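Local structure of putative uncharacterized protein (Cricetid herpesvirus 2, 4ZKQ) at residues T212-R220 with T229-V237; A303-W313 with E324-K333. The protein probably acts as a viral decoy receptor, binding host chemokines for a rodent gammaherpesvirus. One frame throughout, in Å; residues are numbered along the deposited sequence.

Contact 1. Residues T212-R220 with T229-V237; sequences TLSKKIYHR and TGGQVSTRV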
loop_
_atom_site.group_PDB
_atom_site.type_symbol
_atom_site.label_atom_id
_atom_site.label_comp_id
_atom_site.label_asym_id
_atom_site.label_seq_id
_atom_site.Cartn_x
_atom_site.Cartn_y
_atom_site.Cartn_z
ATOM N N THR A 212 7.171 6.522 11.301
ATOM C CA THR A 212 8.111 5.498 10.867
ATOM C C THR A 212 7.391 4.156 10.791
ATOM O O THR A 212 6.804 3.699 11.771
ATOM C CB THR A 212 9.327 5.416 11.812
ATOM O OG1 THR A 212 9.925 6.713 11.916
ATOM C CG2 THR A 212 10.369 4.427 11.290
ATOM N N LEU A 213 7.420 3.559 9.606
ATOM C CA LEU A 213 6.835 2.248 9.364
ATOM C C LEU A 213 7.954 1.227 9.277
ATOM O O LEU A 213 8.848 1.362 8.446
ATOM C CB LEU A 213 6.013 2.253 8.072
ATOM C CG LEU A 213 4.886 3.286 7.989
ATOM C CD1 LEU A 213 4.305 3.349 6.582
ATOM C CD2 LEU A 213 3.798 2.978 9.000
ATOM N N SER A 214 7.909 0.210 10.131
ATOM C CA SER A 214 8.941 -0.820 10.148
ATOM C C SER A 214 8.303 -2.195 10.060
ATOM O O SER A 214 7.533 -2.573 10.935
ATOM C CB SER A 214 9.790 -0.719 11.419
ATOM O OG SER A 214 10.264 0.602 11.610
ATOM N N LYS A 215 8.623 -2.925 8.995
ATOM C CA LYS A 215 8.079 -4.250 8.764
ATOM C C LYS A 215 9.175 -5.301 8.790
ATOM O O LYS A 215 10.222 -5.145 8.152
ATOM C CB LYS A 215 7.344 -4.312 7.423
ATOM C CG LYS A 215 6.957 -5.736 7.004
ATOM C CD LYS A 215 6.120 -5.740 5.722
ATOM C CE LYS A 215 4.689 -5.254 5.962
ATOM N NZ LYS A 215 3.925 -5.085 4.682
ATOM N N LYS A 216 8.923 -6.385 9.507
ATOM C CA LYS A 216 9.841 -7.514 9.483
ATOM C C LYS A 216 9.570 -8.352 8.241
ATOM O O LYS A 216 8.601 -9.108 8.166
ATOM C CB LYS A 216 9.726 -8.372 10.740
ATOM C CG LYS A 216 10.698 -9.559 10.726
ATOM C CD LYS A 216 10.691 -10.338 12.030
ATOM C CE LYS A 216 11.658 -11.516 11.982
ATOM N NZ LYS A 216 11.480 -12.420 13.155
ATOM N N ILE A 217 10.446 -8.197 7.262
ATOM C CA ILE A 217 10.344 -8.929 6.009
ATOM C C ILE A 217 11.721 -8.869 5.371
ATOM O O ILE A 217 12.373 -7.823 5.387
ATOM C CB ILE A 217 9.257 -8.332 5.081
ATOM C CG1 ILE A 217 9.050 -9.201 3.833
ATOM C CG2 ILE A 217 9.604 -6.905 4.693
ATOM C CD1 ILE A 217 7.734 -8.930 3.123
ATOM N N TYR A 218 12.191 -9.992 4.851
ATOM C CA TYR A 218 13.497 -10.001 4.211
ATOM C C TYR A 218 13.321 -9.541 2.773
ATOM O O TYR A 218 12.762 -10.262 1.944
ATOM C CB TYR A 218 14.162 -11.379 4.266
ATOM C CG TYR A 218 15.651 -11.274 4.015
ATOM C CD1 TYR A 218 16.150 -11.144 2.724
ATOM C CD2 TYR A 218 16.555 -11.258 5.072
ATOM C CE1 TYR A 218 17.510 -11.025 2.488
ATOM C CE2 TYR A 218 17.918 -11.140 4.844
ATOM C CZ TYR A 218 18.388 -11.024 3.549
ATOM O OH TYR A 218 19.739 -10.907 3.312
ATOM N N HIS A 219 13.789 -8.329 2.491
ATOM C CA HIS A 219 13.592 -7.707 1.190
ATOM C C HIS A 219 14.903 -7.637 0.434
ATOM O O HIS A 219 15.967 -7.449 1.024
ATOM C CB HIS A 219 12.992 -6.309 1.347
ATOM C CG HIS A 219 13.812 -5.395 2.201
ATOM N ND1 HIS A 219 14.748 -4.526 1.680
ATOM C CD2 HIS A 219 13.851 -5.226 3.545
ATOM C CE1 HIS A 219 15.319 -3.857 2.660
ATOM N NE2 HIS A 219 14.793 -4.260 3.805
ATOM N N ARG A 220 14.809 -7.824 -0.875
ATOM C CA ARG A 220 15.935 -7.656 -1.782
ATOM C C ARG A 220 15.453 -6.924 -3.017
ATOM O O ARG A 220 14.320 -7.126 -3.471
ATOM C CB ARG A 220 16.548 -9.008 -2.150
ATOM C CG ARG A 220 17.413 -9.575 -1.050
ATOM C CD ARG A 220 17.934 -10.954 -1.371
ATOM N NE ARG A 220 16.893 -11.972 -1.276
ATOM C CZ ARG A 220 17.124 -13.281 -1.284
ATOM N NH1 ARG A 220 18.366 -13.739 -1.374
ATOM N NH2 ARG A 220 16.113 -14.133 -1.194
ATOM N N THR A 229 20.110 -3.792 -3.264
ATOM C CA THR A 229 20.023 -3.635 -1.819
ATOM C C THR A 229 19.167 -4.730 -1.198
ATOM O O THR A 229 18.463 -5.458 -1.900
ATOM C CB THR A 229 19.446 -2.260 -1.437
ATOM O OG1 THR A 229 19.429 -2.125 -0.011
ATOM C CG2 THR A 229 18.031 -2.093 -1.980
ATOM N N GLY A 230 19.243 -4.850 0.123
ATOM C CA GLY A 230 18.504 -5.870 0.842
ATOM C C GLY A 230 18.557 -5.648 2.340
ATOM O O GLY A 230 19.266 -4.760 2.815
ATOM N N GLY A 231 17.805 -6.450 3.088
ATOM C CA GLY A 231 17.748 -6.295 4.532
ATOM C C GLY A 231 16.670 -7.136 5.184
ATOM O O GLY A 231 15.852 -7.742 4.498
ATOM N N GLN A 232 16.686 -7.160 6.516
ATOM C CA GLN A 232 15.754 -7.953 7.319
ATOM C C GLN A 232 14.516 -7.163 7.715
ATOM O O GLN A 232 13.506 -7.729 8.149
ATOM C CB GLN A 232 16.441 -8.447 8.593
ATOM C CG GLN A 232 17.522 -9.470 8.386
ATOM C CD GLN A 232 18.054 -9.993 9.706
ATOM O OE1 GLN A 232 17.712 -11.096 10.128
ATOM N NE2 GLN A 232 18.878 -9.192 10.374
ATOM N N VAL A 233 14.620 -5.848 7.596
ATOM C CA VAL A 233 13.565 -4.940 8.004
ATOM C C VAL A 233 13.360 -3.881 6.934
ATOM O O VAL A 233 14.318 -3.266 6.464
ATOM C CB VAL A 233 13.899 -4.272 9.346
ATOM C CG1 VAL A 233 12.910 -3.166 9.680
ATOM C CG2 VAL A 233 13.930 -5.311 10.445
ATOM N N SER A 234 12.107 -3.694 6.544
ATOM C CA SER A 234 11.736 -2.655 5.596
ATOM C C SER A 234 11.286 -1.434 6.379
ATOM O O SER A 234 10.304 -1.501 7.118
ATOM C CB SER A 234 10.625 -3.144 4.661
ATOM O OG SER A 234 10.213 -2.118 3.779
ATOM N N THR A 235 12.017 -0.334 6.237
ATOM C CA THR A 235 11.708 0.888 6.961
ATOM C C THR A 235 11.325 2.017 6.012
ATOM O O THR A 235 12.009 2.267 5.023
ATOM C CB THR A 235 12.895 1.354 7.810
ATOM O OG1 THR A 235 13.314 0.292 8.674
ATOM C CG2 THR A 235 12.511 2.561 8.641
ATOM N N ARG A 236 10.241 2.707 6.348
ATOM C CA ARG A 236 9.736 3.828 5.560
ATOM C C ARG A 236 9.365 4.939 6.531
ATOM O O ARG A 236 8.719 4.689 7.548
ATOM C CB ARG A 236 8.537 3.381 4.708
ATOM C CG ARG A 236 7.754 4.488 4.005
ATOM C CD ARG A 236 6.712 3.902 3.033
ATOM N NE ARG A 236 5.773 4.927 2.569
ATOM C CZ ARG A 236 4.449 4.785 2.500
ATOM N NH1 ARG A 236 3.863 3.648 2.851
ATOM N NH2 ARG A 236 3.700 5.796 2.070
ATOM N N VAL A 237 9.798 6.160 6.232
ATOM C CA VAL A 237 9.480 7.300 7.080
ATOM C C VAL A 237 8.631 8.291 6.309
ATOM O O VAL A 237 9.039 8.793 5.260
ATOM C CB VAL A 237 10.746 8.007 7.603
ATOM C CG1 VAL A 237 10.370 9.239 8.414
ATOM C CG2 VAL A 237 11.571 7.057 8.451
HETATM O O HOH W 1 13.085 0.718 11.188
#
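With chi1 at 57°, His219 holds its imidazole between its own backbone N and carbonyl carbon, and this turns the ring across Gly231 toward Val233. NE2 donates to Val233 O (2.9 Å); the bond is bent, 144° at the hydrogen, and reaches the oxygen from above the carbonyl plane. Gly231 CA lies over the imidazole face, 4.0 Å from the centroid, a CH-pi contact. In the preceding residue, Tyr218, CG is anti to the backbone N (chi1 -162°), which lays one ring face over Gly231 O, while CD2 and CE2 meet Gln232 CG. Strand 212-220 pairs antiparallel with 229-231, in the beta hairpin of strands 206-223 and 226-231, and past a corner at Gln232 with 233-237. The register slips by one residue between Lys216 and His219, a beta bulge, where Ile217 N reaches Gln232 O at 3.2 Å from above the carbonyl plane. Beyond it regular pairing resumes. Leu213 and Arg236 run side by side, CD1 3.8 Å from NH1, and the guanidinium goes on to Ser76 O. On the other face a water joins Ser214 OG (2.9 Å) to Thr235 OG1 (2.6 Å), beside the methyl contact of Thr212 CG2 with Thr235 CG2.

Contact 2. Residues A303-W313 with E324-K333; sequences ADGEPVLASVW and ESCAFVIPTK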
loop_
_atom_site.group_PDB
_atom_site.type_symbol
_atom_site.label_atom_id
_atom_site.label_comp_id
_atom_site.label_asym_id
_atom_site.label_seq_id
_atom_site.Cartn_x
_atom_site.Cartn_y
_atom_site.Cartn_z
ATOM N N ALA A 303 7.517 -19.709 1.311
ATOM C CA ALA A 303 6.123 -19.308 1.348
ATOM C C ALA A 303 5.326 -19.915 2.512
ATOM O O ALA A 303 4.242 -19.423 2.842
ATOM C CB ALA A 303 5.480 -19.658 0.035
ATOM N N ASP A 304 5.862 -20.962 3.133
ATOM C CA ASP A 304 5.201 -21.621 4.267
ATOM C C ASP A 304 3.807 -22.136 3.893
ATOM O O ASP A 304 2.850 -21.984 4.654
ATOM C CB ASP A 304 5.105 -20.662 5.470
ATOM C CG ASP A 304 4.733 -21.377 6.769
ATOM O OD1 ASP A 304 5.094 -22.563 6.927
ATOM O OD2 ASP A 304 4.077 -20.750 7.630
ATOM N N GLY A 305 3.697 -22.743 2.714
ATOM C CA GLY A 305 2.431 -23.278 2.245
ATOM C C GLY A 305 1.429 -22.211 1.848
ATOM O O GLY A 305 0.323 -22.526 1.406
ATOM N N GLU A 306 1.814 -20.946 2.005
ATOM C CA GLU A 306 0.941 -19.827 1.677
ATOM C C GLU A 306 1.286 -19.287 0.298
ATOM O O GLU A 306 2.320 -19.639 -0.271
ATOM C CB GLU A 306 1.063 -18.722 2.725
ATOM C CG GLU A 306 0.906 -19.210 4.145
ATOM C CD GLU A 306 -0.372 -19.999 4.352
ATOM O OE1 GLU A 306 -1.421 -19.580 3.819
ATOM O OE2 GLU A 306 -0.327 -21.045 5.038
ATOM N N PRO A 307 0.421 -18.428 -0.249
ATOM C CA PRO A 307 0.691 -17.948 -1.602
ATOM C C PRO A 307 1.803 -16.916 -1.693
ATOM O O PRO A 307 2.256 -16.338 -0.697
ATOM C CB PRO A 307 -0.644 -17.319 -2.025
ATOM C CG PRO A 307 -1.645 -17.827 -1.062
ATOM C CD PRO A 307 -0.917 -18.024 0.209
ATOM N N VAL A 308 2.227 -16.708 -2.932
ATOM C CA VAL A 308 3.101 -15.613 -3.308
ATOM C C VAL A 308 2.276 -14.638 -4.136
ATOM O O VAL A 308 1.495 -15.057 -4.998
ATOM C CB VAL A 308 4.329 -16.118 -4.106
ATOM C CG1 VAL A 308 4.963 -15.002 -4.958
ATOM C CG2 VAL A 308 5.353 -16.732 -3.162
ATOM N N LEU A 309 2.424 -13.348 -3.844
ATOM C CA LEU A 309 1.764 -12.300 -4.602
ATOM C C LEU A 309 2.779 -11.680 -5.540
ATOM O O LEU A 309 3.875 -11.314 -5.115
ATOM C CB LEU A 309 1.175 -11.231 -3.683
ATOM C CG LEU A 309 0.444 -10.081 -4.373
ATOM C CD1 LEU A 309 -0.851 -10.555 -5.018
ATOM C CD2 LEU A 309 0.163 -8.958 -3.391
ATOM N N ALA A 310 2.423 -11.589 -6.817
ATOM C CA ALA A 310 3.289 -10.967 -7.806
ATOM C C ALA A 310 2.615 -9.712 -8.334
ATOM O O ALA A 310 1.478 -9.765 -8.798
ATOM C CB ALA A 310 3.604 -11.944 -8.945
ATOM N N SER A 311 3.307 -8.578 -8.222
ATOM C CA SER A 311 2.818 -7.312 -8.749
ATOM C C SER A 311 3.793 -6.841 -9.807
ATOM O O SER A 311 4.995 -6.835 -9.570
ATOM C CB SER A 311 2.696 -6.252 -7.650
ATOM O OG SER A 311 2.004 -6.740 -6.519
ATOM N N VAL A 312 3.282 -6.438 -10.963
ATOM C CA VAL A 312 4.145 -5.920 -12.017
ATOM C C VAL A 312 3.517 -4.680 -12.612
ATOM O O VAL A 312 2.307 -4.624 -12.829
ATOM C CB VAL A 312 4.404 -6.975 -13.119
ATOM C CG1 VAL A 312 3.104 -7.431 -13.760
ATOM C CG2 VAL A 312 5.381 -6.440 -14.173
ATOM N N TRP A 313 4.339 -3.668 -12.856
ATOM C CA TRP A 313 3.855 -2.501 -13.561
ATOM C C TRP A 313 4.943 -1.918 -14.435
ATOM O O TRP A 313 6.121 -2.206 -14.248
ATOM C CB TRP A 313 3.326 -1.453 -12.579
ATOM C CG TRP A 313 4.340 -0.864 -11.668
ATOM C CD1 TRP A 313 4.694 -1.319 -10.429
ATOM C CD2 TRP A 313 5.125 0.306 -11.904
ATOM N NE1 TRP A 313 5.650 -0.501 -9.880
ATOM C CE2 TRP A 313 5.934 0.507 -10.769
ATOM C CE3 TRP A 313 5.222 1.211 -12.968
ATOM C CZ2 TRP A 313 6.829 1.563 -10.666
ATOM C CZ3 TRP A 313 6.110 2.261 -12.866
ATOM C CH2 TRP A 313 6.901 2.430 -11.726
ATOM N N GLU A 324 0.908 0.814 -16.816
ATOM C CA GLU A 324 0.331 -0.511 -17.016
ATOM C C GLU A 324 0.634 -1.320 -15.764
ATOM O O GLU A 324 1.760 -1.285 -15.281
ATOM C CB GLU A 324 0.920 -1.202 -18.251
ATOM C CG GLU A 324 0.899 -0.384 -19.535
ATOM C CD GLU A 324 -0.427 -0.448 -20.274
ATOM O OE1 GLU A 324 -1.286 -1.283 -19.919
ATOM O OE2 GLU A 324 -0.604 0.341 -21.223
ATOM N N SER A 325 -0.356 -2.034 -15.233
ATOM C CA SER A 325 -0.150 -2.832 -14.028
ATOM C C SER A 325 -1.014 -4.089 -14.019
ATOM O O SER A 325 -2.175 -4.060 -14.421
ATOM C CB SER A 325 -0.453 -1.998 -12.779
ATOM O OG SER A 325 -0.145 -2.721 -11.602
ATOM N N CYS A 326 -0.422 -5.185 -13.561
ATOM C CA CYS A 326 -1.112 -6.453 -13.391
ATOM C C CYS A 326 -0.645 -7.074 -12.084
ATOM O O CYS A 326 0.424 -6.725 -11.575
ATOM C CB CYS A 326 -0.831 -7.397 -14.564
ATOM S SG CYS A 326 -1.140 -6.648 -16.177
ATOM N N ALA A 327 -1.440 -7.991 -11.544
ATOM C CA ALA A 327 -1.040 -8.721 -10.350
ATOM C C ALA A 327 -1.498 -10.168 -10.441
ATOM O O ALA A 327 -2.497 -10.461 -11.093
ATOM C CB ALA A 327 -1.593 -8.054 -9.105
ATOM N N PHE A 328 -0.742 -11.058 -9.805
ATOM C CA PHE A 328 -0.997 -12.491 -9.852
ATOM C C PHE A 328 -0.875 -13.088 -8.470
ATOM O O PHE A 328 0.054 -12.756 -7.736
ATOM C CB PHE A 328 -0.014 -13.194 -10.788
ATOM C CG PHE A 328 0.060 -12.587 -12.140
ATOM C CD1 PHE A 328 0.904 -11.517 -12.382
ATOM C CD2 PHE A 328 -0.717 -13.078 -13.175
ATOM C CE1 PHE A 328 0.973 -10.948 -13.631
ATOM C CE2 PHE A 328 -0.648 -12.515 -14.426
ATOM C CZ PHE A 328 0.200 -11.446 -14.654
ATOM N N VAL A 329 -1.813 -13.962 -8.118
ATOM C CA VAL A 329 -1.700 -14.761 -6.904
ATOM C C VAL A 329 -1.175 -16.140 -7.276
ATOM O O VAL A 329 -1.703 -16.783 -8.180
ATOM C CB VAL A 329 -3.044 -14.918 -6.167
ATOM C CG1 VAL A 329 -2.810 -15.466 -4.762
ATOM C CG2 VAL A 329 -3.779 -13.601 -6.101
ATOM N N ILE A 330 -0.142 -16.588 -6.573
ATOM C CA ILE A 330 0.503 -17.854 -6.881
ATOM C C ILE A 330 0.485 -18.741 -5.649
ATOM O O ILE A 330 1.356 -18.627 -4.786
ATOM C CB ILE A 330 1.959 -17.668 -7.354
ATOM C CG1 ILE A 330 2.054 -16.547 -8.395
ATOM C CG2 ILE A 330 2.492 -18.983 -7.910
ATOM C CD1 ILE A 330 3.465 -16.231 -8.834
ATOM N N PRO A 331 -0.521 -19.620 -5.549
ATOM C CA PRO A 331 -0.541 -20.524 -4.397
ATOM C C PRO A 331 0.623 -21.502 -4.457
ATOM O O PRO A 331 1.127 -21.771 -5.552
ATOM C CB PRO A 331 -1.885 -21.243 -4.535
ATOM C CG PRO A 331 -2.163 -21.225 -5.990
ATOM C CD PRO A 331 -1.596 -19.930 -6.508
ATOM N N THR A 332 1.054 -22.006 -3.304
ATOM C CA THR A 332 2.172 -22.945 -3.240
ATOM C C THR A 332 1.708 -24.317 -2.731
ATOM O O THR A 332 2.523 -25.202 -2.479
ATOM C CB THR A 332 3.311 -22.413 -2.337
ATOM O OG1 THR A 332 2.828 -22.236 -0.999
ATOM C CG2 THR A 332 3.853 -21.081 -2.875
ATOM N N LYS A 333 0.399 -24.483 -2.584
ATOM C CA LYS A 333 -0.185 -25.792 -2.297
ATOM C C LYS A 333 -1.589 -25.827 -2.886
ATOM O O LYS A 333 -2.131 -24.787 -3.261
ATOM C CB LYS A 333 -0.211 -26.071 -0.792
ATOM C CG LYS A 333 -1.246 -25.271 -0.004
ATOM C CD LYS A 333 -1.230 -25.656 1.470
ATOM C CE LYS A 333 -2.401 -25.048 2.240
ATOM N NZ LYS A 333 -2.133 -23.664 2.726
HETATM O O HOH W 2 -0.525 -21.470 -0.928
#
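Thr332 grips the loop 303-306 just before the strand pairing begins. Its OG1 donates to Glu306 O at 2.7 Å, coming from above the carbonyl plane. Chi1 of 61° sets OG1 between the backbone N and carbonyl carbon and leaves CG2 beside the backbone N, where this methyl meets Ala303 CB at 3.6 Å. A water spans the same junction, donating to Gly305 O (2.7 Å) and accepting from Thr332 N (2.9 Å). Gly305 O has a second donor in Lys333 NZ (3.0 Å), whose chain passes along the carbonyl oxygen and bends at its last torsion; Glu306 OE2 stands only at long salt-bridge range from the same ammonium. Residues 303-306 form a type I' turn, closed by Glu306 N to Ala303 O.

From here strands 308-313 and 324-330 run as an antiparallel beta hairpin, with Val308-Ile330, Ala310-Phe328 and Val312-Cys326 as its hydrogen-bonded pairs. Val312 and Ala310 carry the buried face these pairs share. At Val312, chi1 of 59° places CG1 in the position flanked by N and C, directed across the strand pair: it touches Cys326 CB at 4.0 Å and approaches the edge of the Phe328 ring, near its plane, at CE1. The methyl of Ala310 touches both Phe328 CB (4.2 Å) and Ile330 CD1. Leu352 covers both Ala310 and Phe328, and Phe350 packs on Val312 and Cys326; the disulfide from Cys326 to Cys347 fastens this face to the segment leading into strand 350-355. At the far end, Trp313 CB rests 3.8 Å from Ser325 OG, while its indole extends out of the strand pair, and NE1 donates to Thr80 O.

From the N terminus, contact 1 forms first: the chain turns back after strand 206-223, and pairing of 212-220 with 229-237 closes a short hairpin with eight residues between the segments. Contact 2 opens only later, where 303-313 pairs with 324-333 across ten intervening residues. The two are therefore in series, neither nested nor crossed. The centres of contact 1 and contact 2 are about 19 Å apart, and the nearest atoms of contact 1 and contact 2 about 9 Å, so they do not touch. The same large mixed sheet joins them: strand 308-315 pairs with 378-384, which pairs with 388-395, which in turn runs parallel to 206-223. Late strands thus link the two hairpins, while Arg236 and Trp313 each reach back to the 76-80 region.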